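PDB 3WCA: farnesyltransferase, putative from Trypanosoma cruzi, which probably condenses two farnesyl diphosphate molecules into squalene, using magnesium and NADPH or NADH, at the entry to sterol biosynthesis. Local coordinates for residues V220-D232 with K245-A257. The protein carries 1 engineered substitution. Sequence-based numbering, arbitrary orientation.
Sequences VFWPREIWEKYTD and KAVECLNAMVADA
Met253 lies over one face of the Trp222 indole, its CE methyl 3.5 Å from the centroid of the five-membered ring and 14° off the ring normal. This CH-pi contact is joined by a Met-aromatic one from Met253 SD, 4.2 Å from the centroid of the Trp222 five-membered ring; bends at chi2 and chi3 bring the thioether back over the indole face, and CG covers the benzo part. Cys249 approaches that ring from its edge, SG 3.8 Å from Trp222 CZ3, because its sulfur is turned anti to the backbone N (chi1 178°); the same atom packs against CB of Trp227. Indole NE1 is hydrogen-bonded to the carbonyl O of Ile205, which ties the ring to helix 191-207. Ile226 sets CG2 4.0 Å from Met253 SD and close to the Ala252 methyl. Tyr230 spreads one ring face over the helix backbone at Glu248 and Cys249, with CD2 3.6 Å from Cys249 CB, while Glu248 OE2 lies in plane at the ring's edge. Lys245 NZ adds a weak hydrogen bond to Tyr230 O, at 3.4 Å. Helix 224-227 and its flanking turns thus meet helix 243-258 chiefly through sulfur, methyl and aromatic surfaces, with little polar bonding between them.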
loop_
_atom_site.group_PDB
_atom_site.type_symbol
_atom_site.label_atom_id
_atom_site.label_comp_id
_atom_site.label_asym_id
_atom_site.label_seq_id
_atom_site.Cartn_x
_atom_site.Cartn_y
_atom_site.Cartn_z
ATOM N N VAL A 220 14.087 -7.081 -3.505
ATOM C CA VAL A 220 14.295 -6.953 -2.068
ATOM C C VAL A 220 13.900 -5.578 -1.559
ATOM O O VAL A 220 14.325 -4.553 -2.106
ATOM C CB VAL A 220 15.768 -7.211 -1.687
ATOM C CG1 VAL A 220 15.998 -6.835 -0.230
ATOM C CG2 VAL A 220 16.115 -8.667 -1.911
ATOM N N PHE A 221 13.099 -5.562 -0.497
ATOM C CA PHE A 221 12.631 -4.319 0.092
ATOM C C PHE A 221 13.004 -4.197 1.560
ATOM O O PHE A 221 13.192 -3.096 2.061
ATOM C CB PHE A 221 11.116 -4.210 -0.080
ATOM C CG PHE A 221 10.679 -4.196 -1.517
ATOM C CD1 PHE A 221 10.834 -3.049 -2.292
ATOM C CD2 PHE A 221 10.155 -5.344 -2.109
ATOM C CE1 PHE A 221 10.473 -3.044 -3.649
ATOM C CE2 PHE A 221 9.793 -5.353 -3.463
ATOM C CZ PHE A 221 9.955 -4.197 -4.235
ATOM N N TRP A 222 13.103 -5.322 2.257
ATOM C CA TRP A 222 13.473 -5.275 3.665
ATOM C C TRP A 222 14.794 -4.490 3.732
ATOM O O TRP A 222 15.732 -4.770 2.979
ATOM C CB TRP A 222 13.640 -6.700 4.203
ATOM C CG TRP A 222 12.346 -7.467 4.331
ATOM C CD1 TRP A 222 11.184 -7.254 3.633
ATOM C CD2 TRP A 222 12.090 -8.581 5.198
ATOM N NE1 TRP A 222 10.223 -8.166 4.013
ATOM C CE2 TRP A 222 10.753 -8.993 4.972
ATOM C CE3 TRP A 222 12.861 -9.275 6.146
ATOM C CZ2 TRP A 222 10.169 -10.067 5.661
ATOM C CZ3 TRP A 222 12.282 -10.343 6.829
ATOM C CH2 TRP A 222 10.946 -10.729 6.581
ATOM N N PRO A 223 14.877 -3.487 4.622
ATOM C CA PRO A 223 16.090 -2.672 4.760
ATOM C C PRO A 223 17.277 -3.383 5.411
ATOM O O PRO A 223 17.132 -4.054 6.438
ATOM C CB PRO A 223 15.607 -1.492 5.589
ATOM C CG PRO A 223 14.631 -2.149 6.509
ATOM C CD PRO A 223 13.844 -3.036 5.569
ATOM N N ARG A 224 18.450 -3.231 4.807
ATOM C CA ARG A 224 19.661 -3.841 5.344
ATOM C C ARG A 224 19.819 -3.454 6.815
ATOM O O ARG A 224 20.149 -4.285 7.655
ATOM C CB ARG A 224 20.881 -3.368 4.546
ATOM C CG ARG A 224 22.226 -3.813 5.114
ATOM C CD ARG A 224 23.378 -3.198 4.334
ATOM N NE ARG A 224 23.456 -3.743 2.986
ATOM C CZ ARG A 224 23.986 -4.923 2.688
ATOM N NH1 ARG A 224 24.496 -5.680 3.650
ATOM N NH2 ARG A 224 23.987 -5.353 1.431
ATOM N N GLU A 225 19.569 -2.187 7.127
ATOM C CA GLU A 225 19.699 -1.725 8.497
ATOM C C GLU A 225 18.989 -2.662 9.465
ATOM O O GLU A 225 19.413 -2.812 10.607
ATOM C CB GLU A 225 19.138 -0.307 8.655
ATOM C CG GLU A 225 19.513 0.327 9.990
ATOM C CD GLU A 225 18.883 1.692 10.215
ATOM O OE1 GLU A 225 18.718 2.446 9.235
ATOM O OE2 GLU A 225 18.570 2.020 11.380
ATOM N N ILE A 226 17.915 -3.303 9.017
ATOM C CA ILE A 226 17.192 -4.213 9.893
ATOM C C ILE A 226 17.648 -5.668 9.758
ATOM O O ILE A 226 17.893 -6.340 10.766
ATOM C CB ILE A 226 15.645 -4.118 9.664
ATOM C CG1 ILE A 226 15.141 -2.764 10.163
ATOM C CG2 ILE A 226 14.921 -5.255 10.389
ATOM C CD1 ILE A 226 13.630 -2.573 10.064
ATOM N N TRP A 227 17.788 -6.167 8.535
ATOM C CA TRP A 227 18.191 -7.557 8.401
ATOM C C TRP A 227 19.658 -7.904 8.679
ATOM O O TRP A 227 19.963 -9.058 8.998
ATOM C CB TRP A 227 17.777 -8.132 7.034
ATOM C CG TRP A 227 18.313 -7.464 5.792
ATOM C CD1 TRP A 227 17.620 -6.649 4.940
ATOM C CD2 TRP A 227 19.596 -7.672 5.186
ATOM N NE1 TRP A 227 18.383 -6.348 3.843
ATOM C CE2 TRP A 227 19.603 -6.960 3.967
ATOM C CE3 TRP A 227 20.741 -8.391 5.555
ATOM C CZ2 TRP A 227 20.712 -6.951 3.107
ATOM C CZ3 TRP A 227 21.845 -8.382 4.699
ATOM C CH2 TRP A 227 21.819 -7.664 3.490
ATOM N N GLU A 228 20.561 -6.930 8.590
ATOM C CA GLU A 228 21.976 -7.232 8.826
ATOM C C GLU A 228 22.289 -7.599 10.278
ATOM O O GLU A 228 23.415 -7.981 10.607
ATOM C CB GLU A 228 22.860 -6.070 8.359
ATOM C CG GLU A 228 22.905 -4.852 9.268
ATOM C CD GLU A 228 23.792 -3.761 8.687
ATOM O OE1 GLU A 228 24.791 -4.103 8.014
ATOM O OE2 GLU A 228 23.505 -2.566 8.903
ATOM N N LYS A 229 21.276 -7.502 11.131
ATOM C CA LYS A 229 21.404 -7.830 12.545
ATOM C C LYS A 229 21.131 -9.316 12.769
ATOM O O LYS A 229 21.332 -9.833 13.875
ATOM C CB LYS A 229 20.392 -7.033 13.373
ATOM C CG LYS A 229 20.475 -5.518 13.256
ATOM C CD LYS A 229 19.493 -4.879 14.241
ATOM C CE LYS A 229 19.638 -3.358 14.308
ATOM N NZ LYS A 229 19.282 -2.695 13.022
ATOM N N TYR A 230 20.670 -9.997 11.721
ATOM C CA TYR A 230 20.338 -11.414 11.819
ATOM C C TYR A 230 21.023 -12.254 10.748
ATOM O O TYR A 230 21.093 -13.471 10.858
ATOM C CB TYR A 230 18.816 -11.590 11.704
ATOM C CG TYR A 230 18.044 -10.715 12.653
ATOM C CD1 TYR A 230 17.771 -11.137 13.952
ATOM C CD2 TYR A 230 17.633 -9.440 12.275
ATOM C CE1 TYR A 230 17.111 -10.309 14.855
ATOM C CE2 TYR A 230 16.973 -8.601 13.175
ATOM C CZ TYR A 230 16.717 -9.043 14.462
ATOM O OH TYR A 230 16.084 -8.215 15.364
ATOM N N THR A 231 21.529 -11.611 9.708
ATOM C CA THR A 231 22.178 -12.360 8.649
ATOM C C THR A 231 23.028 -11.449 7.782
ATOM O O THR A 231 22.904 -10.228 7.854
ATOM C CB THR A 231 21.133 -13.052 7.754
ATOM O OG1 THR A 231 21.794 -13.901 6.814
ATOM C CG2 THR A 231 20.313 -12.014 6.993
ATOM N N ASP A 232 23.894 -12.060 6.978
ATOM C CA ASP A 232 24.767 -11.334 6.065
ATOM C C ASP A 232 24.211 -11.531 4.662
ATOM O O ASP A 232 24.530 -10.785 3.743
ATOM C CB ASP A 232 26.203 -11.874 6.134
ATOM C CG ASP A 232 26.891 -11.560 7.458
ATOM O OD1 ASP A 232 27.065 -10.362 7.772
ATOM O OD2 ASP A 232 27.264 -12.511 8.183
ATOM N N LYS A 245 16.773 -17.170 12.802
ATOM C CA LYS A 245 17.142 -15.798 12.478
ATOM C C LYS A 245 16.136 -15.171 11.524
ATOM O O LYS A 245 15.865 -13.982 11.604
ATOM C CB LYS A 245 18.539 -15.745 11.850
ATOM C CG LYS A 245 19.694 -15.922 12.838
ATOM C CD LYS A 245 19.653 -14.858 13.930
ATOM C CE LYS A 245 20.913 -14.867 14.785
ATOM N NZ LYS A 245 22.115 -14.452 13.999
ATOM N N ALA A 246 15.582 -15.965 10.617
ATOM C CA ALA A 246 14.608 -15.420 9.672
ATOM C C ALA A 246 13.395 -14.914 10.463
ATOM O O ALA A 246 12.943 -13.781 10.274
ATOM C CB ALA A 246 14.188 -16.492 8.655
ATOM N N VAL A 247 12.902 -15.751 11.373
ATOM C CA VAL A 247 11.754 -15.395 12.193
ATOM C C VAL A 247 12.006 -14.178 13.077
ATOM O O VAL A 247 11.120 -13.340 13.220
ATOM C CB VAL A 247 11.297 -16.604 13.041
ATOM C CG1 VAL A 247 10.352 -16.170 14.152
ATOM C CG2 VAL A 247 10.587 -17.589 12.141
ATOM N N GLU A 248 13.201 -14.067 13.659
ATOM C CA GLU A 248 13.518 -12.920 14.508
ATOM C C GLU A 248 13.548 -11.639 13.679
ATOM O O GLU A 248 13.172 -10.568 14.153
ATOM C CB GLU A 248 14.877 -13.108 15.203
ATOM C CG GLU A 248 14.877 -14.182 16.296
ATOM C CD GLU A 248 16.216 -14.313 17.029
ATOM O OE1 GLU A 248 16.278 -15.131 17.975
ATOM O OE2 GLU A 248 17.194 -13.616 16.669
ATOM N N CYS A 249 14.018 -11.749 12.445
ATOM C CA CYS A 249 14.079 -10.589 11.571
ATOM C C CYS A 249 12.646 -10.268 11.108
ATOM O O CYS A 249 12.250 -9.109 11.058
ATOM C CB CYS A 249 14.982 -10.879 10.378
ATOM S SG CYS A 249 15.062 -9.518 9.212
ATOM N N LEU A 250 11.881 -11.306 10.771
ATOM C CA LEU A 250 10.487 -11.141 10.371
ATOM C C LEU A 250 9.772 -10.400 11.495
ATOM O O LEU A 250 9.008 -9.459 11.246
ATOM C CB LEU A 250 9.816 -12.500 10.164
ATOM C CG LEU A 250 8.275 -12.553 10.238
ATOM C CD1 LEU A 250 7.680 -11.628 9.184
ATOM C CD2 LEU A 250 7.781 -13.994 10.015
ATOM N N ASN A 251 10.036 -10.803 12.737
ATOM C CA ASN A 251 9.389 -10.149 13.871
ATOM C C ASN A 251 9.811 -8.697 14.040
ATOM O O ASN A 251 9.023 -7.869 14.491
ATOM C CB ASN A 251 9.638 -10.932 15.165
ATOM C CG ASN A 251 8.884 -12.238 15.190
ATOM O OD1 ASN A 251 7.951 -12.431 14.403
ATOM N ND2 ASN A 251 9.273 -13.145 16.086
ATOM N N ALA A 252 11.048 -8.389 13.673
ATOM C CA ALA A 252 11.545 -7.018 13.776
ATOM C C ALA A 252 10.874 -6.180 12.697
ATOM O O ALA A 252 10.675 -4.979 12.863
ATOM C CB ALA A 252 13.066 -6.978 13.595
ATOM N N MET A 253 10.525 -6.810 11.584
ATOM C CA MET A 253 9.864 -6.069 10.520
ATOM C C MET A 253 8.460 -5.708 10.995
ATOM O O MET A 253 8.011 -4.570 10.835
ATOM C CB MET A 253 9.802 -6.906 9.251
ATOM C CG MET A 253 11.162 -7.118 8.597
ATOM S SD MET A 253 11.881 -5.631 7.829
ATOM C CE MET A 253 10.690 -5.317 6.524
ATOM N N VAL A 254 7.786 -6.681 11.602
ATOM C CA VAL A 254 6.442 -6.479 12.124
ATOM C C VAL A 254 6.467 -5.316 13.123
ATOM O O VAL A 254 5.650 -4.391 13.034
ATOM C CB VAL A 254 5.931 -7.760 12.802
ATOM C CG1 VAL A 254 4.621 -7.496 13.527
ATOM C CG2 VAL A 254 5.723 -8.838 11.752
ATOM N N ALA A 255 7.414 -5.358 14.061
ATOM C CA ALA A 255 7.550 -4.298 15.061
ATOM C C ALA A 255 7.665 -2.951 14.366
ATOM O O ALA A 255 7.106 -1.953 14.809
ATOM C CB ALA A 255 8.788 -4.538 15.928
ATOM N N ASP A 256 8.394 -2.922 13.263
ATOM C CA ASP A 256 8.555 -1.674 12.543
ATOM C C ASP A 256 7.221 -1.187 11.954
ATOM O O ASP A 256 6.921 0.009 11.972
ATOM C CB ASP A 256 9.577 -1.843 11.438
ATOM C CG ASP A 256 9.721 -0.598 10.599
ATOM O OD1 ASP A 256 10.306 0.379 11.106
ATOM O OD2 ASP A 256 9.241 -0.596 9.442
ATOM N N ALA A 257 6.405 -2.109 11.455
ATOM C CA ALA A 257 5.116 -1.720 10.870
ATOM C C ALA A 257 4.111 -1.271 11.922
ATOM O O ALA A 257 3.284 -0.409 11.665
ATOM C CB ALA A 257 4.532 -2.879 10.060
#